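Local coordinates for arginine decarboxylase, A207R protein (Paramecium bursaria Chlorella virus 1, PDB 2NVA), which catalyses the pyridoxal-phosphate-dependent decarboxylation of arginine to agmatine and belongs to the class-II family of ornithine, lysine and arginine decarboxylases, at residues N6-A11 with K17-S22; T58-N63 with I80-S85; N127-L132 with K207-D212; R189-S194 with D232-A237. All blocks are in the same frame, centred on the assembly; numbering follows the deposited sequence.

Contact 1. Residues N6-A11 with K17-S22; sequences NNILKA and KSFYVS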
loop_
_atom_site.group_PDB
_atom_site.type_symbol
_atom_site.label_atom_id
_atom_site.label_comp_id
_atom_site.label_asym_id
_atom_site.label_seq_id
_atom_site.Cartn_x
_atom_site.Cartn_y
_atom_site.Cartn_z
ATOM N N ASN A 6 4.493 5.154 -28.090
ATOM C CA ASN A 6 3.880 6.148 -28.955
ATOM C C ASN A 6 2.917 5.496 -29.942
ATOM O O ASN A 6 1.843 6.040 -30.194
ATOM C CB ASN A 6 4.926 7.006 -29.687
ATOM C CG ASN A 6 5.309 8.267 -28.905
ATOM O OD1 ASN A 6 6.498 8.509 -28.646
ATOM N ND2 ASN A 6 4.312 9.057 -28.506
ATOM N N ASN A 7 3.279 4.332 -30.481
ATOM C CA ASN A 7 2.380 3.633 -31.402
ATOM C C ASN A 7 1.107 3.149 -30.718
ATOM O O ASN A 7 0.029 3.206 -31.300
ATOM C CB ASN A 7 3.085 2.474 -32.107
ATOM C CG ASN A 7 4.105 2.946 -33.144
ATOM O OD1 ASN A 7 4.889 2.142 -33.623
ATOM N ND2 ASN A 7 4.107 4.239 -33.484
ATOM N N ILE A 8 1.231 2.678 -29.477
ATOM C CA ILE A 8 0.064 2.280 -28.683
ATOM C C ILE A 8 -0.893 3.450 -28.474
ATOM O O ILE A 8 -2.115 3.292 -28.592
ATOM C CB ILE A 8 0.485 1.731 -27.294
ATOM C CG1 ILE A 8 1.381 0.498 -27.428
ATOM C CG2 ILE A 8 -0.733 1.459 -26.399
ATOM C CD1 ILE A 8 0.701 -0.688 -28.048
ATOM N N LEU A 9 -0.337 4.614 -28.146
ATOM C CA LEU A 9 -1.146 5.806 -27.912
ATOM C C LEU A 9 -1.871 6.240 -29.181
ATOM O O LEU A 9 -3.014 6.681 -29.112
ATOM C CB LEU A 9 -0.283 6.961 -27.390
ATOM C CG LEU A 9 0.233 6.778 -25.964
ATOM C CD1 LEU A 9 1.358 7.772 -25.669
ATOM C CD2 LEU A 9 -0.917 6.889 -24.936
ATOM N N LYS A 10 -1.211 6.114 -30.336
ATOM C CA LYS A 10 -1.844 6.494 -31.608
ATOM C C LYS A 10 -2.937 5.511 -32.020
ATOM O O LYS A 10 -3.946 5.896 -32.615
ATOM C CB LYS A 10 -0.791 6.646 -32.712
ATOM C CG LYS A 10 -0.133 8.042 -32.704
ATOM C CD LYS A 10 1.019 8.125 -33.708
ATOM C CE LYS A 10 2.295 7.584 -33.081
ATOM N NZ LYS A 10 3.266 6.982 -34.090
ATOM N N ALA A 11 -2.715 4.238 -31.700
ATOM C CA ALA A 11 -3.673 3.175 -32.001
ATOM C C ALA A 11 -4.859 3.156 -31.020
ATOM O O ALA A 11 -5.947 2.688 -31.370
ATOM C CB ALA A 11 -2.965 1.817 -32.015
ATOM N N LYS A 17 -6.521 5.620 -18.655
ATOM C CA LYS A 17 -5.806 5.015 -17.519
ATOM C C LYS A 17 -4.312 4.914 -17.794
ATOM O O LYS A 17 -3.895 4.822 -18.945
ATOM C CB LYS A 17 -6.295 3.589 -17.254
ATOM C CG LYS A 17 -7.769 3.410 -17.041
ATOM C CD LYS A 17 -8.007 1.934 -16.725
ATOM C CE LYS A 17 -9.414 1.503 -17.020
ATOM N NZ LYS A 17 -10.384 2.129 -16.091
ATOM N N SER A 18 -3.507 4.906 -16.731
ATOM C CA SER A 18 -2.101 4.560 -16.875
ATOM C C SER A 18 -2.017 3.119 -17.379
ATOM O O SER A 18 -2.973 2.357 -17.233
ATOM C CB SER A 18 -1.369 4.709 -15.555
ATOM O OG SER A 18 -1.899 3.812 -14.591
ATOM N N PHE A 19 -0.903 2.751 -17.997
ATOM C CA PHE A 19 -0.805 1.400 -18.571
ATOM C C PHE A 19 0.612 0.848 -18.545
ATOM O O PHE A 19 1.584 1.577 -18.766
ATOM C CB PHE A 19 -1.419 1.328 -19.995
ATOM C CG PHE A 19 -0.747 2.227 -21.027
ATOM C CD1 PHE A 19 0.262 1.728 -21.861
ATOM C CD2 PHE A 19 -1.154 3.556 -21.197
ATOM C CE1 PHE A 19 0.862 2.546 -22.834
ATOM C CE2 PHE A 19 -0.552 4.386 -22.144
ATOM C CZ PHE A 19 0.454 3.881 -22.977
ATOM N N TYR A 20 0.707 -0.447 -18.252
ATOM C CA TYR A 20 1.960 -1.177 -18.342
ATOM C C TYR A 20 2.128 -1.675 -19.764
ATOM O O TYR A 20 1.153 -2.119 -20.375
ATOM C CB TYR A 20 1.951 -2.375 -17.393
ATOM C CG TYR A 20 2.007 -1.973 -15.943
ATOM C CD1 TYR A 20 3.237 -1.844 -15.281
ATOM C CD2 TYR A 20 0.844 -1.718 -15.231
ATOM C CE1 TYR A 20 3.299 -1.465 -13.944
ATOM C CE2 TYR A 20 0.893 -1.329 -13.887
ATOM C CZ TYR A 20 2.122 -1.206 -13.251
ATOM O OH TYR A 20 2.172 -0.836 -11.926
ATOM N N VAL A 21 3.349 -1.581 -20.290
ATOM C CA VAL A 21 3.686 -2.235 -21.562
ATOM C C VAL A 21 4.687 -3.325 -21.223
ATOM O O VAL A 21 5.810 -3.031 -20.799
ATOM C CB VAL A 21 4.277 -1.253 -22.611
ATOM C CG1 VAL A 21 4.625 -1.997 -23.918
ATOM C CG2 VAL A 21 3.317 -0.090 -22.852
ATOM N N SER A 22 4.264 -4.574 -21.404
ATOM C CA SER A 22 5.016 -5.726 -20.911
ATOM C C SER A 22 5.529 -6.570 -22.058
ATOM O O SER A 22 4.813 -6.772 -23.040
ATOM C CB SER A 22 4.122 -6.562 -19.994
ATOM O OG SER A 22 3.664 -5.756 -18.915
#

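Contact 2. Residues T58-N63 with I80-S85; sequences TMCDKN and IGVSPS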
loop_
_atom_site.group_PDB
_atom_site.type_symbol
_atom_site.label_atom_id
_atom_site.label_comp_id
_atom_site.label_asym_id
_atom_site.label_seq_id
_atom_site.Cartn_x
_atom_site.Cartn_y
_atom_site.Cartn_z
ATOM N N THR A 58 4.999 -17.458 -19.413
ATOM C CA THR A 58 6.307 -17.368 -20.058
ATOM C C THR A 58 7.372 -18.131 -19.272
ATOM O O THR A 58 8.182 -18.854 -19.854
ATOM C CB THR A 58 6.731 -15.902 -20.231
ATOM O OG1 THR A 58 5.741 -15.215 -21.011
ATOM C CG2 THR A 58 8.077 -15.802 -20.937
ATOM N N MET A 59 7.358 -17.949 -17.952
ATOM C CA MET A 59 8.202 -18.698 -17.013
ATOM C C MET A 59 7.962 -20.203 -17.187
ATOM O O MET A 59 8.901 -20.987 -17.357
ATOM C CB MET A 59 7.850 -18.334 -15.549
ATOM C CG MET A 59 8.186 -16.888 -15.035
ATOM S SD MET A 59 9.958 -16.520 -15.161
ATOM C CE MET A 59 9.859 -14.825 -14.635
ATOM N N CYS A 60 6.688 -20.587 -17.127
ATOM C CA CYS A 60 6.283 -21.991 -17.193
ATOM C C CYS A 60 6.861 -22.671 -18.440
ATOM O O CYS A 60 7.469 -23.745 -18.348
ATOM C CB CYS A 60 4.759 -22.090 -17.200
ATOM S SG CYS A 60 4.104 -23.740 -17.566
ATOM N N ASP A 61 6.659 -22.034 -19.595
ATOM C CA ASP A 61 7.109 -22.561 -20.887
ATOM C C ASP A 61 8.635 -22.628 -21.057
ATOM O O ASP A 61 9.134 -23.381 -21.904
ATOM C CB ASP A 61 6.486 -21.724 -22.025
ATOM C CG ASP A 61 4.968 -21.913 -22.129
ATOM O OD1 ASP A 61 4.427 -22.875 -21.529
ATOM O OD2 ASP A 61 4.315 -21.089 -22.810
ATOM N N LYS A 62 9.361 -21.822 -20.280
ATOM C CA LYS A 62 10.818 -21.777 -20.334
ATOM C C LYS A 62 11.423 -22.678 -19.269
ATOM O O LYS A 62 12.628 -22.630 -19.011
ATOM C CB LYS A 62 11.330 -20.343 -20.202
ATOM C CG LYS A 62 11.021 -19.432 -21.406
ATOM C CD LYS A 62 11.899 -19.731 -22.616
ATOM C CE LYS A 62 13.306 -19.185 -22.449
ATOM N NZ LYS A 62 14.139 -19.622 -23.623
ATOM N N ASN A 63 10.572 -23.502 -18.662
ATOM C CA ASN A 63 10.984 -24.484 -17.651
ATOM C C ASN A 63 11.506 -23.876 -16.351
ATOM O O ASN A 63 12.267 -24.501 -15.621
ATOM C CB ASN A 63 11.981 -25.490 -18.245
ATOM C CG ASN A 63 11.338 -26.409 -19.248
ATOM O OD1 ASN A 63 10.239 -26.942 -19.009
ATOM N ND2 ASN A 63 12.005 -26.614 -20.393
ATOM N N ILE A 80 -2.138 -21.785 -14.383
ATOM C CA ILE A 80 -1.286 -21.593 -15.568
ATOM C C ILE A 80 -0.973 -22.943 -16.249
ATOM O O ILE A 80 -0.653 -22.994 -17.451
ATOM C CB ILE A 80 0.038 -20.839 -15.161
ATOM C CG1 ILE A 80 -0.236 -19.369 -14.788
ATOM C CG2 ILE A 80 1.121 -20.926 -16.235
ATOM C CD1 ILE A 80 -0.959 -18.537 -15.874
ATOM N N GLY A 81 -1.070 -24.033 -15.476
ATOM C CA GLY A 81 -0.792 -25.384 -15.972
ATOM C C GLY A 81 0.522 -25.987 -15.484
ATOM O O GLY A 81 0.961 -27.018 -15.989
ATOM N N VAL A 82 1.139 -25.360 -14.481
ATOM C CA VAL A 82 2.401 -25.836 -13.935
ATOM C C VAL A 82 2.085 -26.957 -12.958
ATOM O O VAL A 82 1.120 -26.857 -12.198
ATOM C CB VAL A 82 3.134 -24.702 -13.172
ATOM C CG1 VAL A 82 4.494 -25.170 -12.632
ATOM C CG2 VAL A 82 3.301 -23.471 -14.059
ATOM N N SER A 83 2.895 -28.012 -12.973
ATOM C CA SER A 83 2.798 -29.057 -11.953
ATOM C C SER A 83 3.123 -28.509 -10.564
ATOM O O SER A 83 4.106 -27.795 -10.408
ATOM C CB SER A 83 3.758 -30.206 -12.263
ATOM O OG SER A 83 3.698 -31.177 -11.228
ATOM N N PRO A 84 2.297 -28.834 -9.553
ATOM C CA PRO A 84 2.639 -28.457 -8.172
ATOM C C PRO A 84 4.007 -28.998 -7.718
ATOM O O PRO A 84 4.583 -28.465 -6.761
ATOM C CB PRO A 84 1.510 -29.084 -7.350
ATOM C CG PRO A 84 0.353 -29.158 -8.299
ATOM C CD PRO A 84 0.987 -29.512 -9.628
ATOM N N SER A 85 4.530 -30.016 -8.408
ATOM C CA SER A 85 5.890 -30.538 -8.112
ATOM C C SER A 85 6.989 -29.487 -8.356
ATOM O O SER A 85 8.106 -29.619 -7.832
ATOM C CB SER A 85 6.185 -31.807 -8.921
ATOM O OG SER A 85 6.196 -31.548 -10.315
#

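Contact 3. Residues N127-L132 with K207-D212; sequences NCKMIL and KPYILD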
loop_
_atom_site.group_PDB
_atom_site.type_symbol
_atom_site.label_atom_id
_atom_site.label_comp_id
_atom_site.label_asym_id
_atom_site.label_seq_id
_atom_site.Cartn_x
_atom_site.Cartn_y
_atom_site.Cartn_z
ATOM N N ASN A 127 4.570 -35.352 5.422
ATOM C CA ASN A 127 5.581 -35.768 4.459
ATOM C C ASN A 127 6.119 -34.635 3.579
ATOM O O ASN A 127 6.812 -34.880 2.604
ATOM C CB ASN A 127 5.059 -36.921 3.602
ATOM C CG ASN A 127 4.800 -38.171 4.415
ATOM O OD1 ASN A 127 5.570 -38.506 5.325
ATOM N ND2 ASN A 127 3.714 -38.870 4.103
ATOM N N CYS A 128 5.796 -33.399 3.936
ATOM C CA CYS A 128 6.363 -32.250 3.249
ATOM C C CYS A 128 7.880 -32.259 3.448
ATOM O O CYS A 128 8.361 -32.463 4.573
ATOM C CB CYS A 128 5.750 -30.963 3.796
ATOM S SG CYS A 128 6.177 -29.489 2.837
ATOM N N LYS A 129 8.627 -32.089 2.363
ATOM C CA LYS A 129 10.079 -32.017 2.460
ATOM C C LYS A 129 10.464 -30.606 2.873
ATOM O O LYS A 129 10.083 -29.643 2.211
ATOM C CB LYS A 129 10.735 -32.414 1.142
ATOM C CG LYS A 129 10.293 -33.808 0.666
ATOM C CD LYS A 129 11.124 -34.284 -0.526
ATOM C CE LYS A 129 10.486 -35.513 -1.196
ATOM N NZ LYS A 129 10.354 -36.669 -0.245
ATOM N N MET A 130 11.234 -30.499 3.954
ATOM C CA MET A 130 11.483 -29.208 4.591
ATOM C C MET A 130 12.863 -28.637 4.330
ATOM O O MET A 130 13.849 -29.367 4.292
ATOM C CB MET A 130 11.223 -29.286 6.099
ATOM C CG MET A 130 9.787 -29.685 6.466
ATOM S SD MET A 130 8.490 -28.685 5.671
ATOM C CE MET A 130 8.746 -27.100 6.476
ATOM N N ILE A 131 12.906 -27.315 4.155
ATOM C CA ILE A 131 14.151 -26.591 3.954
ATOM C C ILE A 131 14.307 -25.607 5.106
ATOM O O ILE A 131 13.453 -24.756 5.316
ATOM C CB ILE A 131 14.182 -25.848 2.580
ATOM C CG1 ILE A 131 14.174 -26.853 1.426
ATOM C CG2 ILE A 131 15.400 -24.948 2.475
ATOM C CD1 ILE A 131 13.945 -26.215 0.042
ATOM N N LEU A 132 15.395 -25.742 5.856
ATOM C CA LEU A 132 15.617 -24.838 6.972
ATOM C C LEU A 132 16.156 -23.508 6.453
ATOM O O LEU A 132 17.215 -23.467 5.837
ATOM C CB LEU A 132 16.568 -25.452 8.010
ATOM C CG LEU A 132 17.041 -24.515 9.134
ATOM C CD1 LEU A 132 15.897 -24.056 10.038
ATOM C CD2 LEU A 132 18.162 -25.161 9.950
ATOM N N LYS A 207 19.435 -36.292 5.436
ATOM C CA LYS A 207 20.170 -36.523 4.191
ATOM C C LYS A 207 19.862 -35.378 3.226
ATOM O O LYS A 207 19.203 -35.584 2.204
ATOM C CB LYS A 207 19.812 -37.893 3.599
ATOM C CG LYS A 207 20.249 -39.042 4.521
ATOM C CD LYS A 207 19.991 -40.439 3.939
ATOM C CE LYS A 207 18.562 -40.917 4.211
ATOM N NZ LYS A 207 18.480 -42.458 4.127
ATOM N N PRO A 208 20.346 -34.163 3.551
ATOM C CA PRO A 208 19.986 -33.003 2.733
ATOM C C PRO A 208 20.719 -33.005 1.391
ATOM O O PRO A 208 21.813 -33.579 1.273
ATOM C CB PRO A 208 20.452 -31.817 3.587
ATOM C CG PRO A 208 21.591 -32.348 4.383
ATOM C CD PRO A 208 21.240 -33.793 4.665
ATOM N N TYR A 209 20.112 -32.363 0.395
ATOM C CA TYR A 209 20.695 -32.298 -0.942
ATOM C C TYR A 209 20.392 -30.986 -1.665
ATOM O O TYR A 209 20.818 -30.814 -2.800
ATOM C CB TYR A 209 20.248 -33.496 -1.812
ATOM C CG TYR A 209 18.744 -33.686 -1.897
ATOM C CD1 TYR A 209 18.008 -33.181 -2.966
ATOM C CD2 TYR A 209 18.059 -34.377 -0.891
ATOM C CE1 TYR A 209 16.621 -33.374 -3.032
ATOM C CE2 TYR A 209 16.694 -34.567 -0.948
ATOM C CZ TYR A 209 15.979 -34.065 -2.011
ATOM O OH TYR A 209 14.610 -34.269 -2.047
ATOM N N ILE A 210 19.661 -30.070 -1.030
ATOM C CA ILE A 210 19.311 -28.811 -1.700
ATOM C C ILE A 210 19.950 -27.606 -1.023
ATOM O O ILE A 210 19.864 -27.469 0.199
ATOM C CB ILE A 210 17.769 -28.599 -1.784
ATOM C CG1 ILE A 210 17.128 -29.641 -2.724
ATOM C CG2 ILE A 210 17.429 -27.158 -2.241
ATOM C CD1 ILE A 210 15.639 -29.416 -2.997
ATOM N N LEU A 211 20.609 -26.758 -1.814
ATOM C CA LEU A 211 20.990 -25.437 -1.356
ATOM C C LEU A 211 20.069 -24.458 -2.063
ATOM O O LEU A 211 19.915 -24.523 -3.280
ATOM C CB LEU A 211 22.449 -25.125 -1.695
ATOM C CG LEU A 211 22.885 -23.660 -1.520
ATOM C CD1 LEU A 211 22.898 -23.272 -0.029
ATOM C CD2 LEU A 211 24.247 -23.383 -2.162
ATOM N N ASP A 212 19.445 -23.567 -1.302
ATOM C CA ASP A 212 18.545 -22.582 -1.873
ATOM C C ASP A 212 19.140 -21.209 -1.548
ATOM O O ASP A 212 19.163 -20.810 -0.386
ATOM C CB ASP A 212 17.152 -22.756 -1.253
ATOM C CG ASP A 212 16.131 -21.730 -1.731
ATOM O OD1 ASP A 212 16.476 -20.721 -2.404
ATOM O OD2 ASP A 212 14.936 -21.935 -1.392
#

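Contact 4. Residues R189-S194 with D232-A237; sequences RAIKSS and DYINDA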
loop_
_atom_site.group_PDB
_atom_site.type_symbol
_atom_site.label_atom_id
_atom_site.label_comp_id
_atom_site.label_asym_id
_atom_site.label_seq_id
_atom_site.Cartn_x
_atom_site.Cartn_y
_atom_site.Cartn_z
ATOM N N ARG A 189 29.361 -15.438 2.112
ATOM C CA ARG A 189 29.255 -15.746 3.547
ATOM C C ARG A 189 28.004 -16.564 3.874
ATOM O O ARG A 189 28.041 -17.438 4.755
ATOM C CB ARG A 189 29.283 -14.457 4.388
ATOM C CG ARG A 189 30.656 -13.751 4.429
ATOM C CD ARG A 189 30.559 -12.410 5.161
ATOM N NE ARG A 189 31.839 -11.963 5.743
ATOM C CZ ARG A 189 32.681 -11.085 5.188
ATOM N NH1 ARG A 189 32.405 -10.516 4.013
ATOM N NH2 ARG A 189 33.794 -10.741 5.819
ATOM N N ALA A 190 26.908 -16.278 3.166
ATOM C CA ALA A 190 25.653 -17.004 3.346
ATOM C C ALA A 190 25.782 -18.457 2.896
ATOM O O ALA A 190 25.247 -19.364 3.542
ATOM C CB ALA A 190 24.523 -16.320 2.599
ATOM N N ILE A 191 26.473 -18.673 1.781
ATOM C CA ILE A 191 26.652 -20.029 1.242
ATOM C C ILE A 191 27.594 -20.843 2.148
ATOM O O ILE A 191 27.380 -22.046 2.362
ATOM C CB ILE A 191 27.121 -19.988 -0.248
ATOM C CG1 ILE A 191 25.989 -19.429 -1.131
ATOM C CG2 ILE A 191 27.575 -21.381 -0.746
ATOM C CD1 ILE A 191 26.455 -18.806 -2.459
ATOM N N LYS A 192 28.613 -20.177 2.692
ATOM C CA LYS A 192 29.503 -20.807 3.666
ATOM C C LYS A 192 28.726 -21.226 4.923
ATOM O O LYS A 192 28.878 -22.353 5.402
ATOM C CB LYS A 192 30.662 -19.869 4.035
ATOM C CG LYS A 192 31.661 -20.484 5.021
ATOM C CD LYS A 192 32.771 -19.497 5.392
ATOM C CE LYS A 192 33.813 -20.216 6.285
ATOM N NZ LYS A 192 34.988 -19.313 6.537
ATOM N N SER A 193 27.902 -20.321 5.453
ATOM C CA SER A 193 27.091 -20.628 6.634
ATOM C C SER A 193 26.106 -21.756 6.348
ATOM O O SER A 193 25.783 -22.550 7.235
ATOM C CB SER A 193 26.320 -19.385 7.100
ATOM O OG SER A 193 27.215 -18.377 7.543
ATOM N N SER A 194 25.612 -21.804 5.113
ATOM C CA SER A 194 24.670 -22.832 4.698
ATOM C C SER A 194 25.329 -24.213 4.678
ATOM O O SER A 194 24.699 -25.207 5.042
ATOM C CB SER A 194 24.098 -22.501 3.321
ATOM O OG SER A 194 23.297 -21.330 3.373
ATOM N N ASP A 232 29.445 -14.490 -10.762
ATOM C CA ASP A 232 30.799 -15.069 -10.675
ATOM C C ASP A 232 31.160 -15.420 -9.245
ATOM O O ASP A 232 31.706 -16.499 -8.963
ATOM C CB ASP A 232 31.849 -14.078 -11.196
ATOM C CG ASP A 232 31.750 -13.856 -12.674
ATOM O OD1 ASP A 232 31.233 -14.773 -13.369
ATOM O OD2 ASP A 232 32.186 -12.766 -13.153
ATOM N N TYR A 233 30.843 -14.511 -8.332
ATOM C CA TYR A 233 31.199 -14.735 -6.941
ATOM C C TYR A 233 30.310 -15.779 -6.266
ATOM O O TYR A 233 30.795 -16.581 -5.471
ATOM C CB TYR A 233 31.243 -13.411 -6.168
ATOM C CG TYR A 233 32.221 -13.416 -5.010
ATOM C CD1 TYR A 233 33.546 -13.835 -5.180
ATOM C CD2 TYR A 233 31.815 -13.006 -3.737
ATOM C CE1 TYR A 233 34.456 -13.837 -4.091
ATOM C CE2 TYR A 233 32.699 -12.995 -2.660
ATOM C CZ TYR A 233 33.998 -13.398 -2.824
ATOM O OH TYR A 233 34.859 -13.397 -1.718
ATOM N N ILE A 234 29.017 -15.777 -6.589
ATOM C CA ILE A 234 28.100 -16.817 -6.111
ATOM C C ILE A 234 28.569 -18.185 -6.610
ATOM O O ILE A 234 28.623 -19.132 -5.836
ATOM C CB ILE A 234 26.639 -16.535 -6.551
ATOM C CG1 ILE A 234 26.047 -15.376 -5.728
ATOM C CG2 ILE A 234 25.772 -17.797 -6.465
ATOM C CD1 ILE A 234 24.741 -14.789 -6.309
ATOM N N ASN A 235 28.933 -18.274 -7.892
ATOM C CA ASN A 235 29.464 -19.527 -8.450
ATOM C C ASN A 235 30.768 -19.985 -7.809
ATOM O O ASN A 235 30.984 -21.190 -7.665
ATOM C CB ASN A 235 29.598 -19.448 -9.973
ATOM C CG ASN A 235 28.237 -19.351 -10.674
ATOM O OD1 ASN A 235 27.219 -19.775 -10.123
ATOM N ND2 ASN A 235 28.223 -18.793 -11.882
ATOM N N ASP A 236 31.622 -19.036 -7.415
ATOM C CA ASP A 236 32.853 -19.363 -6.665
ATOM C C ASP A 236 32.507 -19.978 -5.321
ATOM O O ASP A 236 33.120 -20.952 -4.895
ATOM C CB ASP A 236 33.711 -18.115 -6.429
ATOM C CG ASP A 236 34.384 -17.613 -7.685
ATOM O OD1 ASP A 236 34.600 -18.424 -8.631
ATOM O OD2 ASP A 236 34.738 -16.391 -7.731
ATOM N N ALA A 237 31.503 -19.423 -4.653
ATOM C CA ALA A 237 31.061 -19.953 -3.368
ATOM C C ALA A 237 30.438 -21.344 -3.515
ATOM O O ALA A 237 30.661 -22.208 -2.669
ATOM C CB ALA A 237 30.090 -18.982 -2.684
#

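Contact 1. Residues N6-A11 with K17-S22
The N-terminal helix 2-11 lies against the mixed sheet of the beta domain, and here Ile8 and Leu9 meet the ring of Phe19 on strand 18-22. Leu9 sends its CD2 methyl to the ring edge by CE2 and CZ, close to the ring plane, 3.8 Å from Phe19 CE2. Ile8 uses its CG2 branch, which approaches obliquely and stops 4.1 Å from Phe19 CE1. In Ile8, chi1 of -60° places CG1 beside the backbone N and leaves CG2 anti to it. Phe19 takes a different torsion: chi1 of 61° sets CG between the backbone N and the carbonyl carbon, and the ring then projects from the strand toward the helix. In its own segment, Lys17 O lies in the ring plane at another part of the edge. A large flat residue suits this position because it must span the distance between sheet and helix, where the nearest CA atoms, those of Ile8 and Val21, are 9.2 Å apart. Val5, one turn earlier on the helix, also packs on Phe19, while Tyr370 meets the ring edge-to-face from the adjoining strand 367-371. Isoleucine and leucine suit the helix because their branched hydrocarbon packs on the aromatic ring, whereas Asn7 and Lys10 occupy its exposed part. The result is helix-on-sheet packing, an amphipathic helix laid on the mixed sheet that accompanies the barrel in this decarboxylase family.

Contact 2. Residues T58-N63 with I80-S85
Apolar contact joins the two segments, and Cys60 is at its centre, touching Val82 and Ile80 together. With SG anti to the backbone N (chi1 170°), the sulfur reaches the loop and lies 3.6 Å from Val82 CG2. The same methyl is 3.7 Å from Cys60 CB, so this branch of the valine rests alongside the whole short side chain. Ile80 adds its CG2 methyl, 3.9 Å from Cys60 CB. Cysteine suits the place because it is slim and weakly polar: the CA atoms of Cys60 and Val82 come within 6.4 Å, and compact branched residues complete the fit. Phe66 of strand 65-68 also packs on Val82, tying the pair to the sheet.

Backbone hydrogen bonds shape both pieces. Helix 53-61 ends in a Schellman motif in which Asn63, with positive phi, donates its backbone N-H to Cys60 O, N to O 3.1 Å; the guanidinium of Arg86 also bonds to this oxygen. Helix 71-80 ends likewise, at Gly81, whose phi of 106° would press a beta carbon against the preceding carbonyl oxygen.

Polar side chains act locally. Ser83 OG and Ser85 OG are hydrogen-bonded at 2.7 Å as the loop enters its 3-10 turn, and Asp61 forms a salt bridge with Lys57 one turn back along its helix.

The end of helix 53-61 thus packs on the end of helix 71-80 and the loop after it, consistent with the beta-alpha units of a TIM barrel, where helix ends turn into the loops that lead to the next strand.

Contact 3. Residues N127-L132 with K207-D212
Ile131 and Ile210 point their CB atoms toward each other's segments on the same side of the sheet, and their side chains meet over the intervening strand 170-174. The terminal methyl of Ile131 does the reaching: its CD1 lies 4.3 Å from Ile210 CG2, so an extended tip meets the short branch of its partner. Ile171, on the strand between them, packs on Ile210, and Ser174 of that strand touches Ile131. Beta-branched isoleucines suit strands and fill the interior of a barrel well.

Nearer the beginnings of the strands, Lys129 and Tyr209 form a second, more peripheral pair. Their side chains cross at a slant, and Lys129 CD comes 3.8 Å from Tyr209 OH. Tyr209 achieves this with chi1 at 54°, which swings the ring from the loop toward strand 129-133, while Lys207 O lies in the ring plane at its edge. The lysine chain is nearly straight until chi4, -60°, where it bends and carries NZ to a salt bridge with Glu169. Lysine thus serves twice, its CD methylene meeting the tyrosine hydroxyl oxygen and its charge paired beyond.

No hydrogen bond crosses between the segments. Dispersion holds the isoleucines, an apolar patch in which the side chain of Ile131 is about 10 Å from the bound agmatine-pyridoxal phosphate adduct. The chemistry implies that this patch gives way to an amphiphilic border whose charge is matched outside the pair.

Contact 4. Residues R189-S194 with D232-A237
Ala190 O is held twice by Ser194, one turn later on the helix that carries the contact residue Ile191. Ser194 N donates to Ala190 O at 2.9 Å in the regular helical bond and Ser194 OG at 2.8 Å, the two arriving from opposite faces of the carbonyl plane. The hydroxyl sits 33° out of that plane. With chi1 at -66° the hydroxyl turns back along its own helix, so a buried serine satisfies its polar atom locally, which explains how it can be accommodated there.

Between the helices, Ile191 does the touching. Its CD1 methyl lies 3.6 Å from Ala237 CB, and its CG2 branch is 4.0 Å from the same Ala237 CB. The alanine methyl therefore sits in the fork between both arms of the isoleucine. Almost one turn earlier on helix 229-241, Ile234 CG2 approaches Ile191 CD1 at 4.2 Å. Alanine fits because its single methyl permits close approach: the CA atoms of Ile191 and Ala237 are only 6.4 Å apart. Ile191 also packs on Ile238 and Phe241 of that helix and on Leu211 of strand 210-212. At the side of the interface, Tyr233 makes a weak hydrogen bond to Glu185 of helix 184-204.

With no hydrogen bond passing between the segments, their adhesion rests on shape and on the burial of hydrocarbon; the Ser194 hydroxyl, settled within its own helix, makes no demand on the neighbouring one.

Along the chain contact 1 comes first, then contact 2, while contacts 3 and 4 interleave, their segments alternating. Contact 1 packs the separate beta domain and lies about 45 Å, centre to centre, from contact 3 on the opposite side of the chain's centre. The other three lie in the TIM barrel: contact 2 where the end of helix 53-61 meets the end of helix 71-80 and the loop after it, contact 3 between barrel strands, contact 4 between helices outside them. Contacts 3 and 4, about 18 Å apart between centres, touch where Leu211 CD1 meets Ser194 CB at 3.6 Å, which ties strand and helix layers together in the cofactor-binding barrel.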